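Local coordinates for protein putative trimethylamine methyltransferase (Rhizobium meliloti, PDB 4YYC) that probably acts as a methyltransferase of the trimethylamine methyltransferase family, at residues 114-122 with 233-241; 257-265 with 303-311. All coordinates share one frame; numbering follows the deposited sequence. Where two conformers were deposited one is given.

In the fold
Both contacts lie on one side of the chain, their centres about 14 Å apart, in what is probably the (beta/alpha)8 barrel known from relatives in this family. Contact 1 comes first along the chain and closes before contact 2 opens. It lays the hairpin strand 116-119 against the start of strand 240-245, whose parallel neighbours in the mixed sheet are 208-209 and 269-277. Contact 2 packs together helices 254-265 and 286-307, which follow strands 240-245 and 269-277 in successive beta-alpha units. Contact 1 thus sits at the N-terminal start of one strand of the probable barrel, contact 2 among its outer helices. They meet where Pro114 rests on Gly310 and Thr240 approaches Tyr263.

Contact 1 (114-122 with 233-241); sequences PKDFTWHAR and FVENNAVTL
The imidazole of His120 lies between two side chains: Asn237 CG sits over one face, offset toward the rim, while Thr118 CG2 covers the centre of the opposite face. Ala238 O and waters 1 and 3 lie around the ring's edge. Phe233 adds a T-shaped stack, its edge toward the face of His120, with centroids 5.3 Å apart and planes at 88°. The Phe233 ring in turn carries Asn237 ND2 over its centre and Val239 CG1 at its edge. That amide is held by a backbone carbonyl four residues back, since Asn237 ND2 donates to a lone pair of Phe233 O (2.9 Å), and water 3 joins Asn237 OD1 to His120 NE2.

Trp119 is gripped differently. Leu241 CD1 stands over the five-membered ring, 3.7 Å from its centroid, in a CH-pi contact. At the indole edge, NE1 makes a weak bond to Val239 O (3.2 Å, N-H...O 135°). With CG trans to the backbone N (chi1 -172°), the indole extends along the Val239-Leu241 backbone. The same Leu241 CD1 also touches Phe117 CE2 at 4.0 Å, wedged between the two aromatic side chains, and Ala238 CB meets Phe117 CD2.

Between the backbones, His120 N gives a nearly straight bond to Ala238 O (2.9 Å). Water 1 continues the link by joining Thr118 O to Ala238 N, and water 2 donates to both His120 O and Val239 O, so solvent completes the pairing where direct bonds are lacking.

Gln268 bonds to Asn237 O, Val239 N and Thr240 OG1 in the link before strand 240-245. Strand 116-119 pairs with 128-131 in a hairpin lying beside the first residues of strands 240-245 and 269-277, while Val239 packs on helix 215-229.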
loop_
_atom_site.group_PDB
_atom_site.type_symbol
_atom_site.label_atom_id
_atom_site.label_comp_id
_atom_site.label_asym_id
_atom_site.label_seq_id
_atom_site.Cartn_x
_atom_site.Cartn_y
_atom_site.Cartn_z
ATOM N N PRO A 114 -14.287 -4.730 -27.396
ATOM C CA PRO A 114 -14.756 -5.654 -26.334
ATOM C C PRO A 114 -14.419 -5.159 -24.928
ATOM O O PRO A 114 -13.311 -4.671 -24.691
ATOM C CB PRO A 114 -14.011 -6.962 -26.670
ATOM C CG PRO A 114 -12.751 -6.470 -27.352
ATOM C CD PRO A 114 -13.180 -5.302 -28.183
ATOM N N LYS A 115 -15.393 -5.251 -24.008
ATOM C CA LYS A 115 -15.151 -4.914 -22.616
ATOM C C LYS A 115 -14.197 -5.881 -21.989
ATOM O O LYS A 115 -13.497 -5.510 -21.056
ATOM C CB LYS A 115 -16.436 -4.964 -21.799
ATOM C CG LYS A 115 -17.366 -3.802 -22.030
ATOM C CD LYS A 115 -18.178 -3.582 -20.731
ATOM C CE LYS A 115 -19.470 -2.815 -20.896
ATOM N NZ LYS A 115 -19.552 -1.886 -22.051
ATOM N N ASP A 116 -14.201 -7.126 -22.447
ATOM C CA ASP A 116 -13.281 -8.133 -21.972
ATOM C C ASP A 116 -13.012 -9.136 -23.072
ATOM O O ASP A 116 -13.849 -9.310 -23.960
ATOM C CB ASP A 116 -13.768 -8.783 -20.678
ATOM C CG ASP A 116 -15.066 -9.434 -20.820
ATOM O OD1 ASP A 116 -16.102 -8.772 -20.631
ATOM O OD2 ASP A 116 -15.083 -10.606 -21.208
ATOM N N PHE A 117 -11.872 -9.805 -22.995
ATOM C CA PHE A 117 -11.479 -10.798 -23.970
ATOM C C PHE A 117 -10.438 -11.721 -23.392
ATOM O O PHE A 117 -9.811 -11.368 -22.376
ATOM C CB PHE A 117 -10.994 -10.128 -25.287
ATOM C CG PHE A 117 -9.742 -9.295 -25.121
ATOM C CD1 PHE A 117 -9.821 -7.964 -24.774
ATOM C CD2 PHE A 117 -8.488 -9.845 -25.302
ATOM C CE1 PHE A 117 -8.677 -7.212 -24.577
ATOM C CE2 PHE A 117 -7.358 -9.098 -25.104
ATOM C CZ PHE A 117 -7.452 -7.781 -24.738
ATOM N N THR A 118 -10.226 -12.869 -24.035
ATOM C CA THR A 118 -9.197 -13.800 -23.601
ATOM C C THR A 118 -7.867 -13.515 -24.298
ATOM O O THR A 118 -7.812 -13.349 -25.528
ATOM C CB THR A 118 -9.633 -15.240 -23.922
ATOM O OG1 THR A 118 -10.904 -15.495 -23.302
ATOM C CG2 THR A 118 -8.603 -16.220 -23.420
ATOM N N TRP A 119 -6.802 -13.462 -23.505
ATOM C CA TRP A 119 -5.425 -13.471 -23.983
ATOM C C TRP A 119 -4.980 -14.915 -23.960
ATOM O O TRP A 119 -4.803 -15.518 -22.916
ATOM C CB TRP A 119 -4.555 -12.627 -23.070
ATOM C CG TRP A 119 -3.176 -12.371 -23.495
ATOM C CD1 TRP A 119 -2.535 -12.739 -24.661
ATOM C CD2 TRP A 119 -2.241 -11.636 -22.735
ATOM N NE1 TRP A 119 -1.241 -12.253 -24.641
ATOM C CE2 TRP A 119 -1.050 -11.560 -23.475
ATOM C CE3 TRP A 119 -2.301 -11.014 -21.485
ATOM C CZ2 TRP A 119 0.068 -10.881 -22.999
ATOM C CZ3 TRP A 119 -1.199 -10.346 -21.025
ATOM C CH2 TRP A 119 -0.039 -10.280 -21.765
ATOM N N HIS A 120 -4.919 -15.518 -25.154
ATOM C CA HIS A 120 -4.660 -16.937 -25.258
ATOM C C HIS A 120 -3.175 -17.225 -25.101
ATOM O O HIS A 120 -2.333 -16.487 -25.627
ATOM C CB HIS A 120 -5.156 -17.483 -26.585
ATOM C CG HIS A 120 -6.654 -17.438 -26.699
ATOM N ND1 HIS A 120 -7.453 -18.535 -26.464
ATOM C CD2 HIS A 120 -7.497 -16.408 -26.947
ATOM C CE1 HIS A 120 -8.721 -18.185 -26.579
ATOM N NE2 HIS A 120 -8.778 -16.899 -26.863
ATOM N N ALA A 121 -2.879 -18.311 -24.426
ATOM C CA ALA A 121 -1.502 -18.787 -24.230
ATOM C C ALA A 121 -1.326 -20.069 -24.999
ATOM O O ALA A 121 -2.277 -20.818 -25.229
ATOM C CB ALA A 121 -1.255 -19.037 -22.745
ATOM N N ARG A 122 -0.092 -20.392 -25.338
ATOM C CA ARG A 122 0.147 -21.601 -26.108
ATOM C C ARG A 122 -0.189 -22.856 -25.298
ATOM O O ARG A 122 -0.542 -23.857 -25.872
ATOM C CB ARG A 122 1.568 -21.634 -26.645
ATOM C CG ARG A 122 2.652 -21.846 -25.591
ATOM C CD ARG A 122 4.013 -21.795 -26.255
ATOM N NE ARG A 122 5.155 -22.211 -25.448
ATOM C CZ ARG A 122 5.518 -23.461 -25.222
ATOM N NH1 ARG A 122 4.816 -24.481 -25.705
ATOM N NH2 ARG A 122 6.623 -23.726 -24.526
ATOM N N PHE A 233 -6.484 -19.292 -36.198
ATOM C CA PHE A 233 -6.543 -19.053 -34.753
ATOM C C PHE A 233 -6.118 -17.637 -34.402
ATOM O O PHE A 233 -6.806 -16.971 -33.634
ATOM C CB PHE A 233 -5.713 -20.053 -33.982
ATOM C CG PHE A 233 -5.964 -20.009 -32.497
ATOM C CD1 PHE A 233 -5.306 -19.112 -31.690
ATOM C CD2 PHE A 233 -6.858 -20.875 -31.926
ATOM C CE1 PHE A 233 -5.526 -19.091 -30.324
ATOM C CE2 PHE A 233 -7.102 -20.865 -30.561
ATOM C CZ PHE A 233 -6.428 -19.977 -29.753
ATOM N N VAL A 234 -5.005 -17.174 -34.962
ATOM C CA VAL A 234 -4.534 -15.823 -34.674
ATOM C C VAL A 234 -5.500 -14.750 -35.192
ATOM O O VAL A 234 -5.749 -13.749 -34.514
ATOM C CB VAL A 234 -3.107 -15.630 -35.208
ATOM C CG1 VAL A 234 -2.686 -14.182 -35.152
ATOM C CG2 VAL A 234 -2.154 -16.556 -34.456
ATOM N N GLU A 235 -6.077 -14.961 -36.383
ATOM C CA GLU A 235 -7.017 -13.976 -36.906
ATOM C C GLU A 235 -8.293 -13.881 -36.074
ATOM O O GLU A 235 -9.002 -12.891 -36.168
ATOM C CB GLU A 235 -7.395 -14.314 -38.352
ATOM C CG GLU A 235 -6.260 -14.150 -39.355
ATOM C CD GLU A 235 -5.756 -12.713 -39.491
ATOM O OE1 GLU A 235 -6.548 -11.734 -39.435
ATOM O OE2 GLU A 235 -4.529 -12.536 -39.627
ATOM N N ASN A 236 -8.573 -14.894 -35.265
ATOM C CA ASN A 236 -9.798 -14.936 -34.497
ATOM C C ASN A 236 -9.628 -14.766 -32.984
ATOM O O ASN A 236 -10.617 -14.692 -32.279
ATOM C CB ASN A 236 -10.516 -16.245 -34.791
ATOM C CG ASN A 236 -11.153 -16.250 -36.158
ATOM O OD1 ASN A 236 -12.133 -15.557 -36.381
ATOM N ND2 ASN A 236 -10.560 -16.990 -37.109
ATOM N N ASN A 237 -8.398 -14.705 -32.490
ATOM C CA ASN A 237 -8.151 -14.733 -31.038
ATOM C C ASN A 237 -6.911 -13.901 -30.720
ATOM O O ASN A 237 -5.879 -14.004 -31.408
ATOM C CB ASN A 237 -7.838 -16.136 -30.566
ATOM C CG ASN A 237 -8.976 -17.108 -30.781
ATOM O OD1 ASN A 237 -9.932 -17.146 -29.997
ATOM N ND2 ASN A 237 -8.913 -17.868 -31.856
ATOM N N ALA A 238 -6.990 -13.093 -29.668
ATOM C CA ALA A 238 -5.834 -12.339 -29.224
ATOM C C ALA A 238 -4.834 -13.303 -28.555
ATOM O O ALA A 238 -5.176 -14.015 -27.591
ATOM C CB ALA A 238 -6.244 -11.242 -28.226
ATOM N N VAL A 239 -3.622 -13.331 -29.079
ATOM C CA VAL A 239 -2.524 -14.084 -28.465
ATOM C C VAL A 239 -1.401 -13.168 -28.007
ATOM O O VAL A 239 -0.457 -13.631 -27.382
ATOM C CB VAL A 239 -1.951 -15.185 -29.380
ATOM C CG1 VAL A 239 -3.024 -16.214 -29.742
ATOM C CG2 VAL A 239 -1.329 -14.621 -30.638
ATOM N N THR A 240 -1.515 -11.878 -28.305
ATOM C CA THR A 240 -0.558 -10.861 -27.864
ATOM C C THR A 240 -1.309 -9.628 -27.363
ATOM O O THR A 240 -2.388 -9.270 -27.888
ATOM C CB THR A 240 0.406 -10.425 -28.986
ATOM O OG1 THR A 240 -0.366 -10.052 -30.131
ATOM C CG2 THR A 240 1.320 -11.522 -29.349
ATOM N N LEU A 241 -0.736 -9.008 -26.333
ATOM C CA LEU A 241 -0.986 -7.601 -26.000
ATOM C C LEU A 241 0.242 -6.819 -26.411
ATOM O O LEU A 241 1.368 -7.297 -26.246
ATOM C CB LEU A 241 -1.235 -7.395 -24.486
ATOM C CG LEU A 241 -2.714 -7.386 -24.119
ATOM C CD1 LEU A 241 -3.410 -8.699 -24.455
ATOM C CD2 LEU A 241 -2.904 -7.116 -22.629
HETATM O O HOH W 1 -9.254 -13.203 -27.831
HETATM O O HOH W 2 0.444 -15.836 -25.934
HETATM O O HOH W 3 -11.005 -15.595 -27.822
#

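Contact 2 (257-265 with 303-311)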
loop_
_atom_site.group_PDB
_atom_site.type_symbol
_atom_site.label_atom_id
_atom_site.label_comp_id
_atom_site.label_asym_id
_atom_site.label_seq_id
_atom_site.Cartn_x
_atom_site.Cartn_y
_atom_site.Cartn_z
ATOM N N LEU A 257 1.713 4.203 -34.301
ATOM C CA LEU A 257 0.538 4.020 -35.169
ATOM C C LEU A 257 0.734 2.854 -36.111
ATOM O O LEU A 257 -0.196 2.099 -36.366
ATOM C CB LEU A 257 0.247 5.305 -35.931
ATOM C CG LEU A 257 -0.254 6.478 -35.117
ATOM C CD1 LEU A 257 -0.237 7.733 -35.955
ATOM C CD2 LEU A 257 -1.623 6.231 -34.502
ATOM N N GLY A 258 1.951 2.679 -36.625
ATOM C CA GLY A 258 2.242 1.567 -37.529
ATOM C C GLY A 258 2.100 0.203 -36.889
ATOM O O GLY A 258 1.521 -0.700 -37.501
ATOM N N ALA A 259 2.582 0.063 -35.648
ATOM C CA ALA A 259 2.374 -1.185 -34.925
ATOM C C ALA A 259 0.886 -1.411 -34.614
ATOM O O ALA A 259 0.397 -2.528 -34.768
ATOM C CB ALA A 259 3.176 -1.217 -33.644
ATOM N N ALA A 260 0.187 -0.352 -34.221
ATOM C CA ALA A 260 -1.243 -0.450 -33.921
ATOM C C ALA A 260 -2.016 -0.942 -35.122
ATOM O O ALA A 260 -2.887 -1.816 -34.995
ATOM C CB ALA A 260 -1.796 0.888 -33.442
ATOM N N LYS A 261 -1.672 -0.415 -36.310
ATOM C CA LYS A 261 -2.374 -0.843 -37.530
ATOM C C LYS A 261 -2.165 -2.357 -37.810
ATOM O O LYS A 261 -3.132 -3.079 -38.162
ATOM C CB LYS A 261 -1.970 0.009 -38.743
ATOM C CG LYS A 261 -2.434 1.439 -38.609
ATOM C CD LYS A 261 -2.195 2.337 -39.809
ATOM C CE LYS A 261 -0.759 2.530 -40.161
ATOM N NZ LYS A 261 -0.664 3.461 -41.334
ATOM N N VAL A 262 -0.943 -2.846 -37.618
ATOM C CA VAL A 262 -0.707 -4.267 -37.839
ATOM C C VAL A 262 -1.509 -5.119 -36.872
ATOM O O VAL A 262 -2.229 -6.017 -37.263
ATOM C CB VAL A 262 0.794 -4.618 -37.708
ATOM C CG1 VAL A 262 1.037 -6.130 -37.733
ATOM C CG2 VAL A 262 1.628 -3.872 -38.747
ATOM N N TYR A 263 -1.350 -4.855 -35.577
ATOM C CA TYR A 263 -2.019 -5.670 -34.599
ATOM C C TYR A 263 -3.535 -5.607 -34.669
ATOM O O TYR A 263 -4.195 -6.668 -34.630
ATOM C CB TYR A 263 -1.504 -5.327 -33.205
ATOM C CG TYR A 263 -0.067 -5.818 -33.011
ATOM C CD1 TYR A 263 0.238 -7.152 -33.206
ATOM C CD2 TYR A 263 0.968 -4.962 -32.650
ATOM C CE1 TYR A 263 1.517 -7.640 -33.008
ATOM C CE2 TYR A 263 2.255 -5.459 -32.477
ATOM C CZ TYR A 263 2.502 -6.786 -32.649
ATOM O OH TYR A 263 3.781 -7.248 -32.460
ATOM N N ALA A 264 -4.096 -4.407 -34.862
ATOM C CA ALA A 264 -5.552 -4.302 -35.001
ATOM C C ALA A 264 -6.071 -5.044 -36.229
ATOM O O ALA A 264 -7.153 -5.590 -36.172
ATOM C CB ALA A 264 -5.998 -2.851 -34.986
ATOM N N ARG A 265 -5.317 -5.119 -37.320
ATOM C CA ARG A 265 -5.774 -5.887 -38.460
ATOM C C ARG A 265 -5.758 -7.383 -38.259
ATOM O O ARG A 265 -6.464 -8.098 -38.977
ATOM C CB ARG A 265 -4.944 -5.542 -39.682
ATOM C CG ARG A 265 -5.310 -4.216 -40.299
ATOM C CD ARG A 265 -4.848 -4.164 -41.739
ATOM N NE ARG A 265 -5.284 -2.928 -42.369
ATOM C CZ ARG A 265 -4.555 -1.816 -42.479
ATOM N NH1 ARG A 265 -3.326 -1.729 -42.002
ATOM N NH2 ARG A 265 -5.097 -0.765 -43.106
ATOM N N PHE A 303 -9.054 4.900 -32.741
ATOM C CA PHE A 303 -8.299 4.609 -33.949
ATOM C C PHE A 303 -8.230 3.116 -34.253
ATOM O O PHE A 303 -8.369 2.690 -35.424
ATOM C CB PHE A 303 -6.895 5.193 -33.848
ATOM C CG PHE A 303 -6.082 4.993 -35.113
ATOM C CD1 PHE A 303 -6.434 5.618 -36.290
ATOM C CD2 PHE A 303 -5.041 4.109 -35.116
ATOM C CE1 PHE A 303 -5.684 5.385 -37.464
ATOM C CE2 PHE A 303 -4.271 3.879 -36.257
ATOM C CZ PHE A 303 -4.591 4.515 -37.419
ATOM N N THR A 304 -8.052 2.295 -33.240
ATOM C CA THR A 304 -7.974 0.838 -33.484
ATOM C C THR A 304 -9.261 0.300 -34.154
ATOM O O THR A 304 -9.196 -0.605 -34.983
ATOM C CB THR A 304 -7.671 0.025 -32.209
ATOM O OG1 THR A 304 -8.800 0.098 -31.320
ATOM C CG2 THR A 304 -6.353 0.488 -31.547
ATOM N N GLN A 305 -10.399 0.919 -33.827
ATOM C CA GLN A 305 -11.686 0.466 -34.355
ATOM C C GLN A 305 -11.867 0.936 -35.784
ATOM O O GLN A 305 -12.627 0.326 -36.534
ATOM C CB GLN A 305 -12.859 0.927 -33.467
ATOM C CG GLN A 305 -12.753 0.533 -31.992
ATOM C CD GLN A 305 -12.638 -0.945 -31.829
ATOM O OE1 GLN A 305 -13.619 -1.690 -32.109
ATOM N NE2 GLN A 305 -11.457 -1.423 -31.416
ATOM N N LEU A 306 -11.174 2.017 -36.160
ATOM C CA LEU A 306 -11.150 2.447 -37.561
ATOM C C LEU A 306 -10.399 1.485 -38.451
ATOM O O LEU A 306 -10.673 1.395 -39.674
ATOM C CB LEU A 306 -10.632 3.873 -37.712
ATOM C CG LEU A 306 -11.438 4.977 -37.024
ATOM C CD1 LEU A 306 -10.713 6.284 -37.232
ATOM C CD2 LEU A 306 -12.841 5.053 -37.531
ATOM N N ILE A 307 -9.414 0.808 -37.888
ATOM C CA ILE A 307 -8.690 -0.241 -38.593
ATOM C C ILE A 307 -9.527 -1.508 -38.646
ATOM O O ILE A 307 -9.693 -2.037 -39.743
ATOM C CB ILE A 307 -7.319 -0.502 -37.962
ATOM C CG1 ILE A 307 -6.438 0.760 -38.073
ATOM C CG2 ILE A 307 -6.645 -1.738 -38.570
ATOM C CD1 ILE A 307 -5.924 1.067 -39.469
ATOM N N ARG A 308 -10.035 -2.005 -37.510
ATOM C CA ARG A 308 -10.953 -3.159 -37.489
ATOM C C ARG A 308 -11.915 -3.046 -36.334
ATOM O O ARG A 308 -11.515 -2.998 -35.155
ATOM C CB ARG A 308 -10.201 -4.467 -37.359
ATOM C CG ARG A 308 -9.547 -4.939 -38.623
ATOM C CD ARG A 308 -10.470 -4.992 -39.824
ATOM N NE ARG A 308 -9.707 -5.476 -40.955
ATOM C CZ ARG A 308 -9.066 -4.734 -41.846
ATOM N NH1 ARG A 308 -9.079 -3.419 -41.789
ATOM N NH2 ARG A 308 -8.434 -5.332 -42.836
ATOM N N LYS A 309 -13.203 -2.972 -36.639
ATOM C CA LYS A 309 -14.223 -2.982 -35.614
ATOM C C LYS A 309 -14.072 -4.255 -34.803
ATOM O O LYS A 309 -13.919 -5.346 -35.364
ATOM C CB LYS A 309 -15.609 -2.928 -36.251
ATOM C CG LYS A 309 -15.982 -1.556 -36.763
ATOM C CD LYS A 309 -17.315 -1.557 -37.499
ATOM C CE LYS A 309 -17.538 -0.190 -38.135
ATOM N NZ LYS A 309 -18.910 -0.070 -38.667
ATOM N N GLY A 310 -14.058 -4.101 -33.478
ATOM C CA GLY A 310 -13.897 -5.217 -32.602
ATOM C C GLY A 310 -12.474 -5.549 -32.245
ATOM O O GLY A 310 -12.250 -6.407 -31.388
ATOM N N ALA A 311 -11.491 -4.856 -32.813
ATOM C CA ALA A 311 -10.111 -5.139 -32.415
ATOM C C ALA A 311 -9.961 -4.910 -30.905
ATOM O O ALA A 311 -10.471 -3.918 -30.407
ATOM C CB ALA A 311 -9.138 -4.248 -33.144
#
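Thr304 and Ala311, which both touch Ala264 of the facing helix, are tied together by one amide nitrogen: Gln305 NE2 donates to Thr304 OG1 (3.1 Å), which also bonds to Ala301 O, and to Ala311 O (2.9 Å), both acceptors close to the amide plane. The other end of that amide, OE1, receives Gly310 N at 2.8 Å as well as a bond with Thr112. This network braces the type II turn Arg308-Ala311 that follows helix 286-307. The arrangement is a helix-helix packing between consecutive beta-alpha units of what is probably a (beta/alpha)8 barrel, the short segments crossing at -51° with their axes 8.9 Å apart.

Small Ala264 allows this approach. Its CB meets Ile307 CG2 at 3.8 Å and Ala311 CB at 3.9 Å. Ile307 makes apolar contacts with both of its branches: CG2 presses closely on Arg265 CG, while CD1 reaches across Lys261 CG at 3.6 Å and over one face of the Arg265 guanidinium.

The lysine and arginine tails thus contribute their aliphatic parts here and carry their charges to acids at the start of helix 81-90: Lys261 NZ to Asp80 and Glu82, Arg265 NH2 to Glu82. The Arg265 chain, extended from CG to NE (chi3 176°), spans Ile307 at about a right angle. With a serine in place of Arg265, Glu82 OE2 would probably lose its guanidinium mate and Ile307 CD1 the flat group it lies against.

Toward the other end of the helix pair, Lys261 CG lies at the edge of the Phe303 ring, and Leu257 CD2 touches CE2 of that Phe303 ring at 4.0 Å.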